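Local coordinates for superantigen-like protein SSL10 (Staphylococcus aureus subsp. aureus, PDB 6LWT) that interferes with classical complement activation by binding the Fc region of human IgG, and also inhibits plasma clotting by binding prothrombin and a coagulation factor, at residues T26-N31 / I126-I131; V76-D81 / L178-M183; K139-L144 / G149-I154. One frame throughout, in Å; residues are numbered along the deposited sequence.

Interaction 1. Residues T26-N31 / I126-I131; sequences TMEMKN and IKKEKI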
loop_
_atom_site.group_PDB
_atom_site.type_symbol
_atom_site.label_atom_id
_atom_site.label_comp_id
_atom_site.label_asym_id
_atom_site.label_seq_id
_atom_site.Cartn_x
_atom_site.Cartn_y
_atom_site.Cartn_z
ATOM N N THR A 26 -10.286 -4.739 0.549
ATOM C CA THR A 26 -9.752 -3.413 0.856
ATOM C C THR A 26 -10.864 -2.387 0.860
ATOM O O THR A 26 -11.862 -2.552 0.166
ATOM C CB THR A 26 -8.697 -2.933 -0.172
ATOM O OG1 THR A 26 -9.309 -2.690 -1.448
ATOM C CG2 THR A 26 -7.609 -3.942 -0.332
ATOM N N MET A 27 -10.689 -1.317 1.621
ATOM C CA MET A 27 -11.627 -0.197 1.613
ATOM C C MET A 27 -10.856 1.080 1.830
ATOM O O MET A 27 -9.944 1.113 2.664
ATOM C CB MET A 27 -12.655 -0.315 2.751
ATOM C CG MET A 27 -13.503 -1.574 2.765
ATOM S SD MET A 27 -14.955 -1.381 3.830
ATOM C CE MET A 27 -14.182 -1.575 5.427
ATOM N N GLU A 28 -11.210 2.121 1.075
ATOM C CA GLU A 28 -10.713 3.468 1.329
ATOM C C GLU A 28 -11.757 4.182 2.152
ATOM O O GLU A 28 -12.908 4.321 1.725
ATOM C CB GLU A 28 -10.483 4.227 0.036
ATOM C CG GLU A 28 -9.449 3.578 -0.849
ATOM C CD GLU A 28 -9.014 4.463 -1.995
ATOM O OE1 GLU A 28 -8.992 3.966 -3.141
ATOM O OE2 GLU A 28 -8.681 5.645 -1.746
ATOM N N MET A 29 -11.368 4.611 3.346
ATOM C CA MET A 29 -12.297 5.246 4.271
ATOM C C MET A 29 -11.784 6.629 4.567
ATOM O O MET A 29 -10.668 6.808 5.073
ATOM C CB MET A 29 -12.437 4.428 5.537
ATOM C CG MET A 29 -13.062 3.061 5.292
ATOM S SD MET A 29 -12.882 1.975 6.702
ATOM C CE MET A 29 -11.147 1.649 6.646
ATOM N N LYS A 30 -12.613 7.606 4.224
ATOM C CA LYS A 30 -12.258 9.009 4.301
ATOM C C LYS A 30 -12.935 9.641 5.536
ATOM O O LYS A 30 -14.042 9.237 5.935
ATOM C CB LYS A 30 -12.656 9.678 2.969
ATOM C CG LYS A 30 -12.853 11.177 3.010
ATOM C CD LYS A 30 -13.009 11.770 1.614
ATOM C CE LYS A 30 -11.684 12.284 1.058
ATOM N NZ LYS A 30 -11.864 13.104 -0.177
ATOM N N ASN A 31 -12.253 10.604 6.153
ATOM C CA ASN A 31 -12.842 11.435 7.211
ATOM C C ASN A 31 -13.324 10.620 8.437
ATOM O O ASN A 31 -14.447 10.795 8.932
ATOM C CB ASN A 31 -13.981 12.280 6.603
ATOM C CG ASN A 31 -14.302 13.514 7.421
ATOM O OD1 ASN A 31 -13.410 14.289 7.774
ATOM N ND2 ASN A 31 -15.581 13.722 7.704
ATOM N N ILE A 126 -2.562 9.130 -9.217
ATOM C CA ILE A 126 -2.778 9.160 -7.782
ATOM C C ILE A 126 -3.596 10.420 -7.456
ATOM O O ILE A 126 -3.118 11.544 -7.686
ATOM C CB ILE A 126 -1.441 9.196 -7.031
ATOM C CG1 ILE A 126 -0.635 7.931 -7.347
ATOM C CG2 ILE A 126 -1.685 9.295 -5.539
ATOM C CD1 ILE A 126 0.781 7.973 -6.867
ATOM N N LYS A 127 -4.794 10.222 -6.903
ATOM C CA LYS A 127 -5.755 11.327 -6.674
ATOM C C LYS A 127 -5.461 12.085 -5.371
ATOM O O LYS A 127 -5.660 13.297 -5.298
ATOM C CB LYS A 127 -7.222 10.850 -6.627
ATOM C CG LYS A 127 -7.625 9.669 -7.496
ATOM C CD LYS A 127 -7.538 9.928 -8.990
ATOM C CE LYS A 127 -7.364 8.613 -9.737
ATOM N NZ LYS A 127 -7.787 8.712 -11.154
ATOM N N LYS A 128 -4.976 11.377 -4.356
ATOM C CA LYS A 128 -4.714 11.975 -3.046
ATOM C C LYS A 128 -3.450 12.834 -3.023
ATOM O O LYS A 128 -2.485 12.559 -3.724
ATOM C CB LYS A 128 -4.568 10.881 -1.992
ATOM C CG LYS A 128 -5.763 9.965 -1.830
ATOM C CD LYS A 128 -5.380 8.716 -1.049
ATOM C CE LYS A 128 -6.575 8.235 -0.255
ATOM N NZ LYS A 128 -6.351 6.926 0.386
ATOM N N GLU A 129 -3.452 13.853 -2.174
ATOM C CA GLU A 129 -2.263 14.660 -1.907
ATOM C C GLU A 129 -1.170 13.859 -1.207
ATOM O O GLU A 129 0.017 14.118 -1.413
ATOM C CB GLU A 129 -2.619 15.869 -1.028
ATOM C CG GLU A 129 -1.421 16.672 -0.535
ATOM C CD GLU A 129 -1.801 17.949 0.204
ATOM O OE1 GLU A 129 -2.664 18.704 -0.308
ATOM O OE2 GLU A 129 -1.220 18.205 1.286
ATOM N N LYS A 130 -1.576 12.961 -0.315
ATOM C CA LYS A 130 -0.642 12.089 0.400
ATOM C C LYS A 130 -1.086 10.657 0.236
ATOM O O LYS A 130 -2.265 10.392 0.093
ATOM C CB LYS A 130 -0.599 12.421 1.889
ATOM C CG LYS A 130 0.384 13.520 2.238
ATOM C CD LYS A 130 0.112 14.052 3.644
ATOM C CE LYS A 130 0.492 15.518 3.784
ATOM N NZ LYS A 130 -0.252 16.128 4.909
ATOM N N ILE A 131 -0.121 9.732 0.245
ATOM C CA ILE A 131 -0.427 8.325 0.079
ATOM C C ILE A 131 0.562 7.545 0.925
ATOM O O ILE A 131 1.770 7.831 0.891
ATOM C CB ILE A 131 -0.400 7.899 -1.415
ATOM C CG1 ILE A 131 -0.957 6.486 -1.578
ATOM C CG2 ILE A 131 1.001 7.996 -2.042
ATOM C CD1 ILE A 131 -1.252 6.100 -3.010
#
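Glu-28 and Lys-128 form a salt bridge between the two halves of the staphylococcal/streptococcal toxin fold. Glu-28 sits on strand 26-30 of the OB-fold domain, whereas Lys-128 belongs to the loop that leads into strand 130-132 of the beta-grasp domain.

The contact is electrostatic and rests on one pair of charged groups. OE2 of Glu-28 lies 3.4 Å from NZ of Lys-128, and the hydrogen bond that accompanies the salt bridge is weak at this length. Both side chains leave their backbones with CG beside the backbone N, and the glutamate then runs on extended (chi2 -168°), carrying its carboxylate off the strand toward the lysine. Lys-128 comes to meet it along a chain bent at chi3 (149°). The two side chains approach at a slant, joined at their charged ends, and the main chains stay well apart.

Further ion pairs outside the two segments probably do more to fix these groups. The other carboxylate oxygen of Glu-28, OE1, forms a salt bridge with Lys-139, and NZ of Lys-128 also pairs with Glu-135 and with Asp-72. The result is a small network of alternating charges between the strands of the OB domain and helix 133-148. With several carboxylates near its buried side chain, the ammonium of Lys-128 is likely to stay protonated.

Hydrogen bonds tie each side into its own domain: Met-27 and Met-29 pair through the backbone with Phe-75 and Val-73 on strand 71-76, while the carbonyl of Lys-128 accepts from the Ser-189 hydroxyl. The last methylene of the lysine follows its charge to the carboxylate, CE of Lys-128 lying 3.7 Å from OE2 of Glu-28.

Interaction 2. Residues V76-D81 / L178-M183; sequences VQEKRD and LKFKYM
A short 3-10 turn at 180-182, in the loop between strands 169-173 and 186-188 of the beta-grasp domain, presents Phe-180 to Glu-78, which follows strand 71-76 of the OB-fold domain. The turn is closed by two backbone bonds, Tyr-182 N to Lys-179 O at 3.1 Å and Met-183 N to Phe-180 O at 3.0 Å.

Glu-78 meets the phenyl ring at its edge. OE1 lies near the ring plane, 3.5 Å from both CZ and CE1 of Phe-180, and the carboxylate is turned almost upright against the ring, the two planes standing 78° apart. In this anion-to-edge arrangement the carboxylate faces the C-H rim, where the ring carries its partial positive charge, and avoids the electron-rich face. The glutamate side chain, bent at chi2 (-64°), brings OE1 to this rim, and the two side chains converge from opposite directions. Met-183 adds a looser touch, its CE 4.5 Å from OE2 of Glu-78 at the end of a side chain that is straight beyond CG.

The polar partners of the carboxylate lie outside the two segments. OE2 is hydrogen-bonded to the hydroxyl of Tyr-21, while OE1 forms a salt bridge with Lys-177, so both oxygens are engaged and their orientation is probably set by these bonds.

Val-89 of strand 85-93 touches both Phe-180 and Met-183; Tyr-21 of helix 14-22 and Lys-134 of helix 133-148 also pack on Met-183, placing it where both helices meet the OB strands.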
loop_
_atom_site.group_PDB
_atom_site.type_symbol
_atom_site.label_atom_id
_atom_site.label_comp_id
_atom_site.label_asym_id
_atom_site.label_seq_id
_atom_site.Cartn_x
_atom_site.Cartn_y
_atom_site.Cartn_z
ATOM N N VAL A 76 -6.640 -2.767 4.549
ATOM C CA VAL A 76 -6.402 -4.056 3.902
ATOM C C VAL A 76 -6.619 -5.134 4.963
ATOM O O VAL A 76 -5.991 -5.106 6.016
ATOM C CB VAL A 76 -4.976 -4.146 3.311
ATOM C CG1 VAL A 76 -4.687 -5.534 2.751
ATOM C CG2 VAL A 76 -4.793 -3.076 2.233
ATOM N N GLN A 77 -7.490 -6.093 4.686
ATOM C CA GLN A 77 -7.769 -7.146 5.673
ATOM C C GLN A 77 -6.571 -8.064 5.910
ATOM O O GLN A 77 -6.118 -8.745 5.002
ATOM C CB GLN A 77 -8.984 -7.987 5.270
ATOM C CG GLN A 77 -9.420 -8.910 6.412
ATOM C CD GLN A 77 -10.735 -9.621 6.177
ATOM O OE1 GLN A 77 -10.830 -10.834 6.385
ATOM N NE2 GLN A 77 -11.746 -8.887 5.784
ATOM N N GLU A 78 -6.038 -8.048 7.124
ATOM C CA GLU A 78 -5.074 -9.054 7.565
ATOM C C GLU A 78 -5.790 -10.268 8.153
ATOM O O GLU A 78 -5.341 -11.410 7.971
ATOM C CB GLU A 78 -4.149 -8.479 8.627
ATOM C CG GLU A 78 -3.366 -7.265 8.177
ATOM C CD GLU A 78 -2.395 -7.564 7.044
ATOM O OE1 GLU A 78 -1.865 -8.701 6.941
ATOM O OE2 GLU A 78 -2.152 -6.634 6.269
ATOM N N LYS A 79 -6.869 -10.008 8.888
ATOM C CA LYS A 79 -7.724 -11.066 9.439
ATOM C C LYS A 79 -9.041 -10.516 9.957
ATOM O O LYS A 79 -9.217 -9.301 10.132
ATOM C CB LYS A 79 -7.007 -11.842 10.560
ATOM C CG LYS A 79 -6.600 -11.016 11.776
ATOM C CD LYS A 79 -5.984 -11.921 12.846
ATOM C CE LYS A 79 -6.222 -11.433 14.271
ATOM N NZ LYS A 79 -5.030 -10.754 14.840
ATOM N N ARG A 80 -9.973 -11.435 10.189
ATOM C CA ARG A 80 -11.253 -11.150 10.826
ATOM C C ARG A 80 -11.394 -12.194 11.934
ATOM O O ARG A 80 -11.283 -13.384 11.664
ATOM C CB ARG A 80 -12.377 -11.285 9.799
ATOM C CG ARG A 80 -13.793 -11.147 10.350
ATOM C CD ARG A 80 -14.772 -12.014 9.567
ATOM N NE ARG A 80 -16.155 -11.569 9.772
ATOM C CZ ARG A 80 -17.120 -11.537 8.845
ATOM N NH1 ARG A 80 -18.331 -11.094 9.182
ATOM N NH2 ARG A 80 -16.901 -11.913 7.584
ATOM N N ASP A 81 -11.606 -11.758 13.175
ATOM C CA ASP A 81 -11.675 -12.704 14.313
ATOM C C ASP A 81 -13.125 -13.123 14.605
ATOM O O ASP A 81 -14.066 -12.652 13.940
ATOM C CB ASP A 81 -10.954 -12.141 15.559
ATOM C CG ASP A 81 -11.700 -11.012 16.235
ATOM O OD1 ASP A 81 -12.844 -10.683 15.856
ATOM O OD2 ASP A 81 -11.134 -10.421 17.176
ATOM N N LEU A 178 4.862 -6.676 1.658
ATOM C CA LEU A 178 5.436 -5.504 2.326
ATOM C C LEU A 178 5.413 -5.766 3.834
ATOM O O LEU A 178 4.435 -6.278 4.342
ATOM C CB LEU A 178 4.638 -4.236 2.028
ATOM C CG LEU A 178 5.176 -2.926 2.600
ATOM C CD1 LEU A 178 6.506 -2.555 1.973
ATOM C CD2 LEU A 178 4.181 -1.808 2.363
ATOM N N LYS A 179 6.493 -5.432 4.537
ATOM C CA LYS A 179 6.511 -5.613 5.989
ATOM C C LYS A 179 5.642 -4.627 6.717
ATOM O O LYS A 179 5.531 -3.458 6.307
ATOM C CB LYS A 179 7.936 -5.556 6.521
ATOM C CG LYS A 179 8.720 -6.765 6.025
ATOM C CD LYS A 179 9.890 -7.062 6.922
ATOM C CE LYS A 179 10.609 -8.321 6.443
ATOM N NZ LYS A 179 12.017 -8.237 6.890
ATOM N N PHE A 180 5.068 -5.082 7.839
ATOM C CA PHE A 180 4.175 -4.241 8.643
ATOM C C PHE A 180 4.850 -2.946 9.061
ATOM O O PHE A 180 4.232 -1.879 9.009
ATOM C CB PHE A 180 3.674 -4.972 9.910
ATOM C CG PHE A 180 2.615 -6.040 9.668
ATOM C CD1 PHE A 180 2.025 -6.251 8.424
ATOM C CD2 PHE A 180 2.157 -6.801 10.752
ATOM C CE1 PHE A 180 1.042 -7.212 8.252
ATOM C CE2 PHE A 180 1.168 -7.762 10.584
ATOM C CZ PHE A 180 0.612 -7.972 9.329
ATOM N N LYS A 181 6.135 -3.028 9.405
ATOM C CA LYS A 181 6.876 -1.869 9.910
ATOM C C LYS A 181 6.937 -0.689 8.926
ATOM O O LYS A 181 7.201 0.439 9.354
ATOM C CB LYS A 181 8.301 -2.266 10.335
ATOM C CG LYS A 181 9.246 -2.618 9.192
ATOM C CD LYS A 181 10.658 -2.920 9.681
ATOM C CE LYS A 181 10.999 -4.394 9.648
ATOM N NZ LYS A 181 12.446 -4.593 9.312
ATOM N N TYR A 182 6.703 -0.950 7.630
ATOM C CA TYR A 182 6.727 0.094 6.598
ATOM C C TYR A 182 5.358 0.590 6.146
ATOM O O TYR A 182 5.289 1.475 5.289
ATOM C CB TYR A 182 7.513 -0.406 5.371
ATOM C CG TYR A 182 8.926 -0.820 5.712
ATOM C CD1 TYR A 182 9.791 0.078 6.323
ATOM C CD2 TYR A 182 9.406 -2.103 5.418
ATOM C CE1 TYR A 182 11.097 -0.288 6.652
ATOM C CE2 TYR A 182 10.710 -2.477 5.731
ATOM C CZ TYR A 182 11.546 -1.570 6.364
ATOM O OH TYR A 182 12.838 -1.905 6.712
ATOM N N MET A 183 4.283 0.060 6.727
ATOM C CA MET A 183 2.936 0.365 6.251
ATOM C C MET A 183 2.373 1.684 6.763
ATOM O O MET A 183 1.284 2.079 6.355
ATOM C CB MET A 183 1.978 -0.776 6.592
ATOM C CG MET A 183 2.225 -1.995 5.739
ATOM S SD MET A 183 1.139 -3.339 6.172
ATOM C CE MET A 183 1.574 -4.511 4.915
#

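Interaction 3. Residues K139-L144 / G149-I154; sequences KLRKHL and GLYKTI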
loop_
_atom_site.group_PDB
_atom_site.type_symbol
_atom_site.label_atom_id
_atom_site.label_comp_id
_atom_site.label_asym_id
_atom_site.label_seq_id
_atom_site.Cartn_x
_atom_site.Cartn_y
_atom_site.Cartn_z
ATOM N N LYS A 139 -1.870 -1.013 -4.320
ATOM C CA LYS A 139 -2.514 -0.685 -5.574
ATOM C C LYS A 139 -1.603 -0.948 -6.778
ATOM O O LYS A 139 -2.096 -1.355 -7.824
ATOM C CB LYS A 139 -2.996 0.749 -5.589
ATOM C CG LYS A 139 -4.208 0.950 -4.709
ATOM C CD LYS A 139 -4.693 2.375 -4.797
ATOM C CE LYS A 139 -6.065 2.490 -4.169
ATOM N NZ LYS A 139 -6.576 3.871 -4.321
ATOM N N LEU A 140 -0.300 -0.706 -6.626
ATOM C CA LEU A 140 0.650 -1.065 -7.681
ATOM C C LEU A 140 0.645 -2.586 -7.930
ATOM O O LEU A 140 0.610 -3.023 -9.090
ATOM C CB LEU A 140 2.058 -0.560 -7.372
ATOM C CG LEU A 140 2.278 0.939 -7.619
ATOM C CD1 LEU A 140 3.595 1.414 -7.016
ATOM C CD2 LEU A 140 2.218 1.230 -9.118
ATOM N N ARG A 141 0.639 -3.391 -6.868
ATOM C CA ARG A 141 0.618 -4.835 -7.074
ATOM C C ARG A 141 -0.673 -5.319 -7.696
ATOM O O ARG A 141 -0.636 -6.157 -8.606
ATOM C CB ARG A 141 0.938 -5.614 -5.805
ATOM C CG ARG A 141 2.330 -5.290 -5.306
ATOM C CD ARG A 141 2.839 -6.338 -4.343
ATOM N NE ARG A 141 3.824 -5.789 -3.387
ATOM C CZ ARG A 141 4.732 -6.512 -2.736
ATOM N NH1 ARG A 141 5.523 -5.909 -1.860
ATOM N NH2 ARG A 141 4.847 -7.832 -2.927
ATOM N N LYS A 142 -1.797 -4.779 -7.251
ATOM C CA LYS A 142 -3.090 -5.130 -7.852
ATOM C C LYS A 142 -3.136 -4.798 -9.338
ATOM O O LYS A 142 -3.623 -5.608 -10.152
ATOM C CB LYS A 142 -4.242 -4.446 -7.127
ATOM C CG LYS A 142 -5.614 -5.003 -7.505
ATOM C CD LYS A 142 -6.716 -4.335 -6.693
ATOM C CE LYS A 142 -7.038 -2.956 -7.247
ATOM N NZ LYS A 142 -8.294 -2.382 -6.679
ATOM N N HIS A 143 -2.617 -3.620 -9.687
ATOM C CA HIS A 143 -2.417 -3.225 -11.094
ATOM C C HIS A 143 -1.595 -4.246 -11.880
ATOM O O HIS A 143 -1.999 -4.652 -12.979
ATOM C CB HIS A 143 -1.781 -1.826 -11.159
ATOM C CG HIS A 143 -1.587 -1.304 -12.551
ATOM N ND1 HIS A 143 -0.361 -1.314 -13.181
ATOM C CD2 HIS A 143 -2.462 -0.769 -13.437
ATOM C CE1 HIS A 143 -0.485 -0.810 -14.392
ATOM N NE2 HIS A 143 -1.748 -0.465 -14.575
ATOM N N LEU A 144 -0.479 -4.703 -11.311
ATOM C CA LEU A 144 0.379 -5.657 -11.989
ATOM C C LEU A 144 -0.258 -7.040 -12.051
ATOM O O LEU A 144 -0.040 -7.771 -13.017
ATOM C CB LEU A 144 1.737 -5.747 -11.316
ATOM C CG LEU A 144 2.583 -4.466 -11.274
ATOM C CD1 LEU A 144 3.791 -4.723 -10.399
ATOM C CD2 LEU A 144 2.996 -4.008 -12.658
ATOM N N GLY A 149 -0.591 -10.226 -14.931
ATOM C CA GLY A 149 -0.669 -11.572 -14.349
ATOM C C GLY A 149 0.302 -11.840 -13.225
ATOM O O GLY A 149 0.583 -13.016 -12.926
ATOM N N LEU A 150 0.813 -10.786 -12.563
ATOM C CA LEU A 150 1.722 -10.999 -11.440
ATOM C C LEU A 150 1.083 -11.963 -10.442
ATOM O O LEU A 150 -0.078 -11.785 -10.096
ATOM C CB LEU A 150 2.034 -9.692 -10.719
ATOM C CG LEU A 150 2.912 -9.767 -9.472
ATOM C CD1 LEU A 150 4.347 -10.121 -9.803
ATOM C CD2 LEU A 150 2.853 -8.417 -8.757
ATOM N N TYR A 151 1.859 -12.954 -10.003
ATOM C CA TYR A 151 1.428 -14.020 -9.062
ATOM C C TYR A 151 0.350 -14.982 -9.605
ATOM O O TYR A 151 -0.052 -15.908 -8.901
ATOM C CB TYR A 151 0.906 -13.452 -7.735
ATOM C CG TYR A 151 1.748 -12.404 -7.041
ATOM C CD1 TYR A 151 3.123 -12.533 -6.956
ATOM C CD2 TYR A 151 1.147 -11.312 -6.408
ATOM C CE1 TYR A 151 3.891 -11.591 -6.283
ATOM C CE2 TYR A 151 1.907 -10.363 -5.722
ATOM C CZ TYR A 151 3.280 -10.516 -5.664
ATOM O OH TYR A 151 4.066 -9.609 -4.999
ATOM N N LYS A 152 -0.137 -14.753 -10.816
ATOM C CA LYS A 152 -1.238 -15.523 -11.383
ATOM C C LYS A 152 -0.682 -16.359 -12.520
ATOM O O LYS A 152 -0.767 -17.572 -12.490
ATOM C CB LYS A 152 -2.353 -14.590 -11.873
ATOM C CG LYS A 152 -3.701 -15.267 -12.056
ATOM C CD LYS A 152 -4.641 -14.430 -12.915
ATOM C CE LYS A 152 -6.002 -15.091 -13.052
ATOM N NZ LYS A 152 -6.848 -14.855 -11.849
ATOM N N THR A 153 -0.108 -15.703 -13.520
ATOM C CA THR A 153 0.432 -16.378 -14.687
ATOM C C THR A 153 1.937 -16.159 -14.870
ATOM O O THR A 153 2.549 -16.804 -15.709
ATOM C CB THR A 153 -0.341 -15.919 -15.942
ATOM O OG1 THR A 153 -0.237 -14.496 -16.079
ATOM C CG2 THR A 153 -1.850 -16.318 -15.828
ATOM N N ILE A 154 2.538 -15.246 -14.098
ATOM C CA ILE A 154 3.973 -15.038 -14.112
ATOM C C ILE A 154 4.485 -15.130 -12.683
ATOM O O ILE A 154 3.706 -15.091 -11.729
ATOM C CB ILE A 154 4.355 -13.690 -14.770
ATOM C CG1 ILE A 154 3.863 -12.486 -13.957
ATOM C CG2 ILE A 154 3.760 -13.607 -16.181
ATOM C CD1 ILE A 154 4.446 -11.173 -14.421
#
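Arg-141 reaches Tyr-151 on a chain extended from CG to NE (chi2 -162°, chi3 -153°), while Leu-150 turns CG opposite its backbone N and lays CD2 against the helix beside Leu-144. The arginine NH2 donates to the phenol OH of Tyr-151 at 2.8 Å. That oxygen sits at the guanidinium edge, close to its plane, although the bond itself is somewhat bent at 147°. Tyr-151 OH is also hydrogen-bonded to the carbonyl of Leu-174, and Arg-141 NH2 to that of Ser-176, so the buried polar ends are well satisfied.

Gly-149, the first residue beyond helix 133-148, has a positive phi that turns the chain back. Leu-150 N then bonds to Leu-144 O at 3.2 Å, approaching from above the carbonyl plane. The two leucines also pack at a slant, with Leu-150 CD2 3.9 Å from Leu-144 CB, and CG of Leu-150 covers one face of the Tyr-151 ring.

The returning loop thus folds onto helix 133-148. On the helix, Leu-144 touches Ile-109 and Val-197 of the beta-grasp sheet; on the loop, Tyr-151 packs against Leu-18, Tyr-19 and Tyr-22 of helix 14-22.

How the interactions relate
Helix 133-148 ties the three contacts together. Interactions 1 and 2 each join the OB-fold to the beta-grasp domain, with centres about 17 Å apart, and they touch where Thr-26 CG2 packs 3.9 Å from Val-76 CG2. Interaction 3 lies within the beta-grasp domain, its centre about 21 Å from that of interaction 1, yet a salt bridge of 2.7 Å between Glu-28 OE1 and Lys-139 NZ connects them. It is about 18 Å, centre to centre, from interaction 2, and Arg-141 NH1 comes within 3.7 Å of Leu-178 N. Along the chain, interactions 1 and 2 alternate their segments, whereas interaction 3 follows interaction 1.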